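Local coordinates for aspartate aminotransferase, cytoplasmic (Schizosaccharomyces pombe 972h-, PDB 6JPK), which catalyses the pyridoxal 5'-phosphate-dependent transfer of the amino group between L-aspartate and 2-oxoglutarate, giving oxaloacetate and L-glutamate, at the interface of chains A and B. Residues are numbered along the deposited sequence; one frame, centred on the assembly and turned at random. Chains: chain A/B, Aspartate aminotransferase, cytoplasmic.

Contact 1: the interface of chains A and B. Residues chain A 49, 53, 262, 298; chain B 61, 66-68, 298.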
loop_
_atom_site.group_PDB
_atom_site.type_symbol
_atom_site.label_atom_id
_atom_site.label_comp_id
_atom_site.label_asym_id
_atom_site.label_seq_id
_atom_site.Cartn_x
_atom_site.Cartn_y
_atom_site.Cartn_z
ATOM N N ILE A 49 17.181 12.977 -7.834
ATOM C CA ILE A 49 16.799 11.780 -8.576
ATOM C C ILE A 49 18.061 11.127 -9.130
ATOM O O ILE A 49 18.884 11.783 -9.781
ATOM C CB ILE A 49 15.803 12.120 -9.697
ATOM C CG1 ILE A 49 14.555 12.798 -9.122
ATOM C CG2 ILE A 49 15.392 10.839 -10.446
ATOM C CD1 ILE A 49 13.694 13.474 -10.190
ATOM N N VAL A 53 18.020 5.993 -12.207
ATOM C CA VAL A 53 16.584 5.826 -12.018
ATOM C C VAL A 53 15.816 6.657 -13.031
ATOM O O VAL A 53 14.818 6.199 -13.598
ATOM C CB VAL A 53 16.187 6.183 -10.571
ATOM C CG1 VAL A 53 14.688 6.474 -10.467
ATOM C CG2 VAL A 53 16.600 5.063 -9.624
ATOM N N GLU A 262 7.171 6.356 -4.239
ATOM C CA GLU A 262 6.585 5.322 -5.080
ATOM C C GLU A 262 6.364 4.008 -4.336
ATOM O O GLU A 262 5.669 3.137 -4.866
ATOM C CB GLU A 262 7.454 5.083 -6.326
ATOM C CG GLU A 262 7.966 6.381 -7.000
ATOM C CD GLU A 262 6.849 7.354 -7.449
ATOM O OE1 GLU A 262 5.644 6.986 -7.418
ATOM O OE2 GLU A 262 7.188 8.504 -7.840
ATOM N N TYR A 298 4.621 1.114 -10.578
ATOM C CA TYR A 298 5.532 2.059 -11.227
ATOM C C TYR A 298 6.963 1.922 -10.713
ATOM O O TYR A 298 7.907 1.789 -11.499
ATOM C CB TYR A 298 5.022 3.484 -11.013
ATOM C CG TYR A 298 5.978 4.582 -11.442
ATOM C CD1 TYR A 298 6.071 4.971 -12.768
ATOM C CD2 TYR A 298 6.764 5.248 -10.506
ATOM C CE1 TYR A 298 6.935 5.994 -13.164
ATOM C CE2 TYR A 298 7.629 6.263 -10.885
ATOM C CZ TYR A 298 7.706 6.636 -12.214
ATOM O OH TYR A 298 8.566 7.641 -12.591
ATOM N N GLU B 61 5.611 14.147 -15.270
ATOM C CA GLU B 61 7.019 13.779 -15.213
ATOM C C GLU B 61 7.923 14.839 -15.823
ATOM O O GLU B 61 9.093 14.929 -15.433
ATOM C CB GLU B 61 7.233 12.420 -15.887
ATOM C CG GLU B 61 6.426 11.301 -15.212
ATOM C CD GLU B 61 6.969 9.905 -15.475
ATOM O OE1 GLU B 61 8.051 9.565 -14.942
ATOM O OE2 GLU B 61 6.304 9.141 -16.211
ATOM N N PHE B 66 9.226 17.804 -10.433
ATOM C CA PHE B 66 8.874 16.399 -10.276
ATOM C C PHE B 66 9.952 15.646 -9.498
ATOM O O PHE B 66 11.149 15.808 -9.749
ATOM C CB PHE B 66 8.675 15.737 -11.635
ATOM C CG PHE B 66 8.395 14.262 -11.543
ATOM C CD1 PHE B 66 7.177 13.808 -11.058
ATOM C CD2 PHE B 66 9.357 13.332 -11.914
ATOM C CE1 PHE B 66 6.910 12.448 -10.961
ATOM C CE2 PHE B 66 9.097 11.969 -11.816
ATOM C CZ PHE B 66 7.874 11.526 -11.344
ATOM N N ASN B 67 9.524 14.798 -8.566
ATOM C CA ASN B 67 10.471 13.963 -7.835
ATOM C C ASN B 67 9.724 12.766 -7.257
ATOM O O ASN B 67 8.529 12.580 -7.499
ATOM C CB ASN B 67 11.210 14.775 -6.759
ATOM C CG ASN B 67 10.289 15.338 -5.697
ATOM O OD1 ASN B 67 9.353 14.676 -5.245
ATOM N ND2 ASN B 67 10.578 16.568 -5.261
ATOM N N HIS B 68 10.446 11.943 -6.488
ATOM C CA HIS B 68 9.899 10.724 -5.903
ATOM C C HIS B 68 9.853 10.798 -4.376
ATOM O O HIS B 68 9.857 9.763 -3.702
ATOM C CB HIS B 68 10.702 9.490 -6.340
ATOM C CG HIS B 68 10.835 9.334 -7.826
ATOM N ND1 HIS B 68 9.754 9.109 -8.655
ATOM C CD2 HIS B 68 11.923 9.388 -8.634
ATOM C CE1 HIS B 68 10.169 9.033 -9.909
ATOM N NE2 HIS B 68 11.480 9.199 -9.925
ATOM N N TYR B 298 2.822 8.126 -7.734
ATOM C CA TYR B 298 2.726 8.265 -9.195
ATOM C C TYR B 298 1.280 8.393 -9.663
ATOM O O TYR B 298 0.920 9.349 -10.365
ATOM C CB TYR B 298 3.404 7.071 -9.871
ATOM C CG TYR B 298 3.273 6.993 -11.387
ATOM C CD1 TYR B 298 2.474 6.017 -11.981
ATOM C CD2 TYR B 298 3.969 7.854 -12.217
ATOM C CE1 TYR B 298 2.361 5.912 -13.353
ATOM C CE2 TYR B 298 3.862 7.764 -13.605
ATOM C CZ TYR B 298 3.055 6.780 -14.167
ATOM O OH TYR B 298 2.924 6.654 -15.542
HETATM O O HOH W 1 6.134 11.152 -7.486
#
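A:Tyr298 and B:Tyr298 stack face to face at the subunit boundary of this homodimer. Their planes are 8° apart and their ring centroids 4.0 Å. The side chains cross at about a right angle, so the phenol ends point different ways. A:Tyr298 CD1 lies over the centre of the B ring. In both residues CG is anti to the backbone N (chi1 171° in A:Tyr298), which swings each ring off its helix and onto its twin. Beside this core B:His68 turns CE1 to the edge of the A:Tyr298 ring. B:His68 ND1 gives a nearly straight hydrogen bond of 2.8 Å to A:Glu262 OE2, 168° at H. OE2 is met on its anti side and lies in the imidazole plane, while the carboxylate is turned steeply against the ring. A:Glu262 OE1 receives a weak bond from B:Tyr298 N.

A:Ile49 is well covered by chain B but makes van der Waals contact alone, with CD1 3.5 Å from B:Phe66 O. The looser side has A:Val53 and a water linking A:Glu262 OE2 to B:Asn67 O. A:Tyr298 OH donates to B:Glu61 OE1 from above the carboxylate plane, but that glutamate is poorly ordered. The site joins the subunits by bringing together the starts of helix 297-308 of A and helix 297-307 of B.

Contact 2: the interface of chains A and B. Residues chain A 214-215, 245-246; chain B 2-4, 6.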
loop_
_atom_site.group_PDB
_atom_site.type_symbol
_atom_site.label_atom_id
_atom_site.label_comp_id
_atom_site.label_asym_id
_atom_site.label_seq_id
_atom_site.Cartn_x
_atom_site.Cartn_y
_atom_site.Cartn_z
ATOM N N HIS A 214 16.272 -18.295 18.603
ATOM C CA HIS A 214 15.434 -17.150 18.292
ATOM C C HIS A 214 15.111 -17.119 16.801
ATOM O O HIS A 214 15.842 -17.666 15.976
ATOM C CB HIS A 214 16.130 -15.844 18.695
ATOM C CG HIS A 214 16.368 -15.707 20.169
ATOM N ND1 HIS A 214 15.439 -16.085 21.118
ATOM C CD2 HIS A 214 17.432 -15.222 20.854
ATOM C CE1 HIS A 214 15.928 -15.840 22.322
ATOM N NE2 HIS A 214 17.132 -15.312 22.187
ATOM N N LEU A 215 13.995 -16.476 16.469
ATOM C CA LEU A 215 13.594 -16.267 15.081
ATOM C C LEU A 215 14.090 -14.895 14.617
ATOM O O LEU A 215 13.841 -13.882 15.283
ATOM C CB LEU A 215 12.071 -16.373 14.944
ATOM C CG LEU A 215 11.505 -15.979 13.580
ATOM C CD1 LEU A 215 12.085 -16.881 12.505
ATOM C CD2 LEU A 215 9.986 -16.055 13.580
ATOM N N LYS A 245 19.162 -21.711 9.056
ATOM C CA LYS A 245 17.909 -21.457 9.763
ATOM C C LYS A 245 17.004 -20.615 8.872
ATOM O O LYS A 245 17.465 -19.654 8.259
ATOM C CB LYS A 245 18.154 -20.728 11.103
ATOM C CG LYS A 245 19.102 -21.468 12.058
ATOM C CD LYS A 245 18.364 -22.386 13.040
ATOM C CE LYS A 245 17.783 -21.564 14.192
ATOM N NZ LYS A 245 17.039 -22.308 15.269
ATOM N N ASP A 246 15.722 -20.953 8.775
ATOM C CA ASP A 246 14.870 -20.065 7.995
ATOM C C ASP A 246 14.721 -18.722 8.722
ATOM O O ASP A 246 14.855 -18.638 9.949
ATOM C CB ASP A 246 13.506 -20.705 7.663
ATOM C CG ASP A 246 12.842 -21.445 8.836
ATOM O OD1 ASP A 246 13.532 -22.139 9.616
ATOM O OD2 ASP A 246 11.586 -21.391 8.923
ATOM N N SER B 2 10.162 -23.369 9.977
ATOM C CA SER B 2 10.563 -24.771 9.806
ATOM C C SER B 2 11.536 -25.267 10.862
ATOM O O SER B 2 11.371 -26.366 11.374
ATOM C CB SER B 2 11.201 -25.013 8.477
ATOM O OG SER B 2 11.373 -26.416 8.314
ATOM N N ASP B 3 12.566 -24.472 11.169
ATOM C CA ASP B 3 13.026 -24.559 12.547
ATOM C C ASP B 3 12.036 -23.881 13.489
ATOM O O ASP B 3 12.266 -23.827 14.701
ATOM C CB ASP B 3 14.428 -23.949 12.696
ATOM C CG ASP B 3 15.502 -24.732 11.920
ATOM O OD1 ASP B 3 15.496 -25.969 11.988
ATOM O OD2 ASP B 3 16.348 -24.113 11.234
ATOM N N TYR B 4 10.923 -23.373 12.950
ATOM C CA TYR B 4 9.960 -22.598 13.722
ATOM C C TYR B 4 8.535 -23.089 13.503
ATOM O O TYR B 4 7.587 -22.342 13.761
ATOM C CB TYR B 4 10.081 -21.109 13.382
ATOM C CG TYR B 4 11.505 -20.639 13.553
ATOM C CD1 TYR B 4 12.388 -20.611 12.468
ATOM C CD2 TYR B 4 11.985 -20.284 14.806
ATOM C CE1 TYR B 4 13.705 -20.216 12.631
ATOM C CE2 TYR B 4 13.291 -19.886 14.984
ATOM C CZ TYR B 4 14.152 -19.851 13.896
ATOM O OH TYR B 4 15.457 -19.459 14.078
ATOM N N PHE B 6 6.973 -23.780 10.642
ATOM C CA PHE B 6 6.255 -23.314 9.456
ATOM C C PHE B 6 5.961 -24.427 8.453
ATOM O O PHE B 6 5.112 -24.244 7.573
ATOM C CB PHE B 6 7.037 -22.179 8.790
ATOM C CG PHE B 6 7.146 -20.943 9.650
ATOM C CD1 PHE B 6 6.062 -20.506 10.399
ATOM C CD2 PHE B 6 8.336 -20.244 9.738
ATOM C CE1 PHE B 6 6.166 -19.376 11.205
ATOM C CE2 PHE B 6 8.447 -19.118 10.530
ATOM C CZ PHE B 6 7.372 -18.682 11.271
HETATM O O HOH W 2 15.793 -17.272 12.173
HETATM O O HOH W 3 18.047 -19.148 16.027
HETATM O O HOH W 4 14.900 -22.774 16.382
#
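B:Tyr4 lays its ring against A:Leu215 and A:Asp246, where the N-terminal arm of one subunit crosses onto the other. Such an arm exchange is typical of dimeric class I aminotransferases of the aspartate aminotransferase type. From CB, the B:Tyr4 side chain leads to CG, 3.9 Å from A:Leu215 CD1. A:Leu215 CD1 sits over the middle of one face of the B:Tyr4 ring, 3.7 Å from its centroid. On one flank CD1 and CE1 run along A:Asp246, whose carboxyl carbon CG lies at the ring edge, with the two planes 51° apart. On the other flank CD2 meets A:Leu215 CB, and B:Tyr4 CE2 reaches A:Leu215 CA at 3.6 Å. CZ lies near the same CA. At the tip, B:Tyr4 OH donates a 2.6 Å hydrogen bond to A:His214 O, from above the carbonyl plane. Water 2 joins this OH to A:Asp246 O. A phenylalanine here would probably keep the ring contacts but leave A:His214 O without its phenol donor.

The start of the arm is held by A:Asp246. Its chi1 of 44° sets the carboxylate towards the arm. B:Asp3 N makes a hydrogen bond to A:Asp246 OD1 at 3.0 Å and B:Ser2 N one to A:Asp246 OD2 at 2.7 Å, both on the syn side, though B:Ser2 is poorly ordered. A:Lys245 crosses B:Asp3 at about a right angle, its NZ 4.5 Å from B:Asp3 OD2, near but not in contact.

Contact 3: the interface of chains A and B. Residues chain A 70, 289, 292-294; chain B 106, 109, 263.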
loop_
_atom_site.group_PDB
_atom_site.type_symbol
_atom_site.label_atom_id
_atom_site.label_comp_id
_atom_site.label_asym_id
_atom_site.label_seq_id
_atom_site.Cartn_x
_atom_site.Cartn_y
_atom_site.Cartn_z
ATOM N N TYR A 70 -3.119 -4.358 -13.508
ATOM C CA TYR A 70 -2.830 -4.955 -12.209
ATOM C C TYR A 70 -1.607 -5.859 -12.289
ATOM O O TYR A 70 -1.420 -6.593 -13.264
ATOM C CB TYR A 70 -4.016 -5.795 -11.720
ATOM C CG TYR A 70 -5.237 -5.040 -11.221
ATOM C CD1 TYR A 70 -5.137 -4.058 -10.237
ATOM C CD2 TYR A 70 -6.505 -5.331 -11.735
ATOM C CE1 TYR A 70 -6.284 -3.371 -9.779
ATOM C CE2 TYR A 70 -7.641 -4.666 -11.284
ATOM C CZ TYR A 70 -7.530 -3.697 -10.309
ATOM O OH TYR A 70 -8.681 -3.054 -9.895
ATOM N N ARG A 289 -3.902 -9.910 -0.092
ATOM C CA ARG A 289 -5.183 -9.761 -0.775
ATOM C C ARG A 289 -6.148 -8.904 0.032
ATOM O O ARG A 289 -6.935 -8.142 -0.543
ATOM C CB ARG A 289 -5.808 -11.137 -1.048
ATOM C CG ARG A 289 -6.851 -11.135 -2.177
ATOM C CD ARG A 289 -7.345 -12.542 -2.583
ATOM N NE ARG A 289 -6.262 -13.452 -2.970
ATOM C CZ ARG A 289 -5.995 -14.607 -2.357
ATOM N NH1 ARG A 289 -6.745 -15.005 -1.334
ATOM N NH2 ARG A 289 -4.988 -15.373 -2.769
ATOM N N ILE A 292 -4.215 -4.728 0.526
ATOM C CA ILE A 292 -3.933 -3.811 -0.577
ATOM C C ILE A 292 -4.364 -4.414 -1.906
ATOM O O ILE A 292 -4.392 -3.715 -2.924
ATOM C CB ILE A 292 -2.440 -3.437 -0.626
ATOM C CG1 ILE A 292 -1.588 -4.664 -0.967
ATOM C CG2 ILE A 292 -1.997 -2.761 0.696
ATOM C CD1 ILE A 292 -0.154 -4.318 -1.376
ATOM N N SER A 293 -4.665 -5.718 -1.902
ATOM C CA SER A 293 -5.023 -6.493 -3.089
ATOM C C SER A 293 -3.791 -6.813 -3.945
ATOM O O SER A 293 -3.511 -7.989 -4.209
ATOM C CB SER A 293 -6.097 -5.759 -3.903
ATOM O OG SER A 293 -6.717 -6.614 -4.836
ATOM N N ASN A 294 -3.048 -5.794 -4.381
ATOM C CA ASN A 294 -1.820 -5.987 -5.149
ATOM C C ASN A 294 -0.995 -4.702 -5.067
ATOM O O ASN A 294 -1.533 -3.637 -4.732
ATOM C CB ASN A 294 -2.116 -6.384 -6.617
ATOM C CG ASN A 294 -3.210 -5.534 -7.266
ATOM O OD1 ASN A 294 -2.971 -4.397 -7.684
ATOM N ND2 ASN A 294 -4.404 -6.098 -7.379
ATOM N N VAL B 106 -4.185 2.765 -0.916
ATOM C CA VAL B 106 -3.713 1.853 -1.953
ATOM C C VAL B 106 -4.942 1.322 -2.688
ATOM O O VAL B 106 -5.379 0.178 -2.483
ATOM C CB VAL B 106 -2.841 0.730 -1.364
ATOM C CG1 VAL B 106 -2.196 -0.093 -2.478
ATOM C CG2 VAL B 106 -1.772 1.338 -0.474
ATOM N N THR B 109 -9.250 -1.233 -2.518
ATOM C CA THR B 109 -9.041 -2.230 -1.474
ATOM C C THR B 109 -8.432 -1.598 -0.228
ATOM O O THR B 109 -8.910 -1.816 0.893
ATOM C CB THR B 109 -8.150 -3.356 -1.979
ATOM O OG1 THR B 109 -8.723 -3.928 -3.164
ATOM C CG2 THR B 109 -8.037 -4.430 -0.897
ATOM N N ARG B 263 -2.405 1.782 -8.135
ATOM C CA ARG B 263 -3.026 1.710 -6.814
ATOM C C ARG B 263 -3.450 3.078 -6.297
ATOM O O ARG B 263 -2.935 3.550 -5.280
ATOM C CB ARG B 263 -2.082 1.040 -5.808
ATOM C CG ARG B 263 -1.502 -0.297 -6.262
ATOM C CD ARG B 263 -2.556 -1.177 -6.922
ATOM N NE ARG B 263 -3.447 -1.791 -5.941
ATOM C CZ ARG B 263 -4.758 -1.947 -6.112
ATOM N NH1 ARG B 263 -5.349 -1.509 -7.218
ATOM N NH2 ARG B 263 -5.483 -2.517 -5.161
#
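B:Arg263 reaches across to A:Ile292 and A:Asn294 and buries more surface than any other residue of this patch. Its chain bends at chi2 and chi3, which turns the guanidinium towards the backbone of segment 292-294. B:Arg263 NH2 gives A:Ile292 O a hydrogen bond of 2.8 Å, 168° at H. That oxygen lies in the guanidinium plane, while the donor is tilted 19° from the carbonyl plane. B:Arg263 NE makes a weaker, bent bond to A:Asn294 O at 2.9 Å. A:Asn294 OD1 sits over one face of the guanidinium, offset to the rim, and the NE hydrogen points away from it. B:Arg263 NH1 comes in at the edge of the A:Tyr70 ring, 3.3 Å from A:Tyr70 CE1.

A:Ser293 is next in buried surface. A:Ser293 CB packs 3.3 Å from B:Thr109 OG1. A:Ile292 CB meets B:Val106 CG1 at 3.8 Å.

In this family B:Arg263, B:Thr109 and A:Tyr70 line the site for the cofactor phosphate, and A:Arg289 matches the partner arginine that reads the substrate's distal carboxylate. Neither cofactor nor substrate is among the groups here. The contact forms part of the wall of a composite active site, and holding B:Arg263 is likely to keep the phosphate cup in shape.

All three contacts belong to the A-B interface of the homodimer, and each has a twin with the chains exchanged. Measured between the centres of their C-alpha atoms, contacts 1 and 3 are about 20 Å apart, contacts 2 and 3 about 29 Å, and contacts 1 and 2 about 38 Å. No residue is common to any two contacts. A:Glu262 of contact 1 and B:Arg263 of contact 3 are sequence neighbours, and by the two-fold each subunit supplies both. Contact 2 has no such neighbour and ties the N-terminal arm down at a remote point. Contact 3 borders the shared active site, so dimer formation is likely to be tied to an intact cofactor pocket.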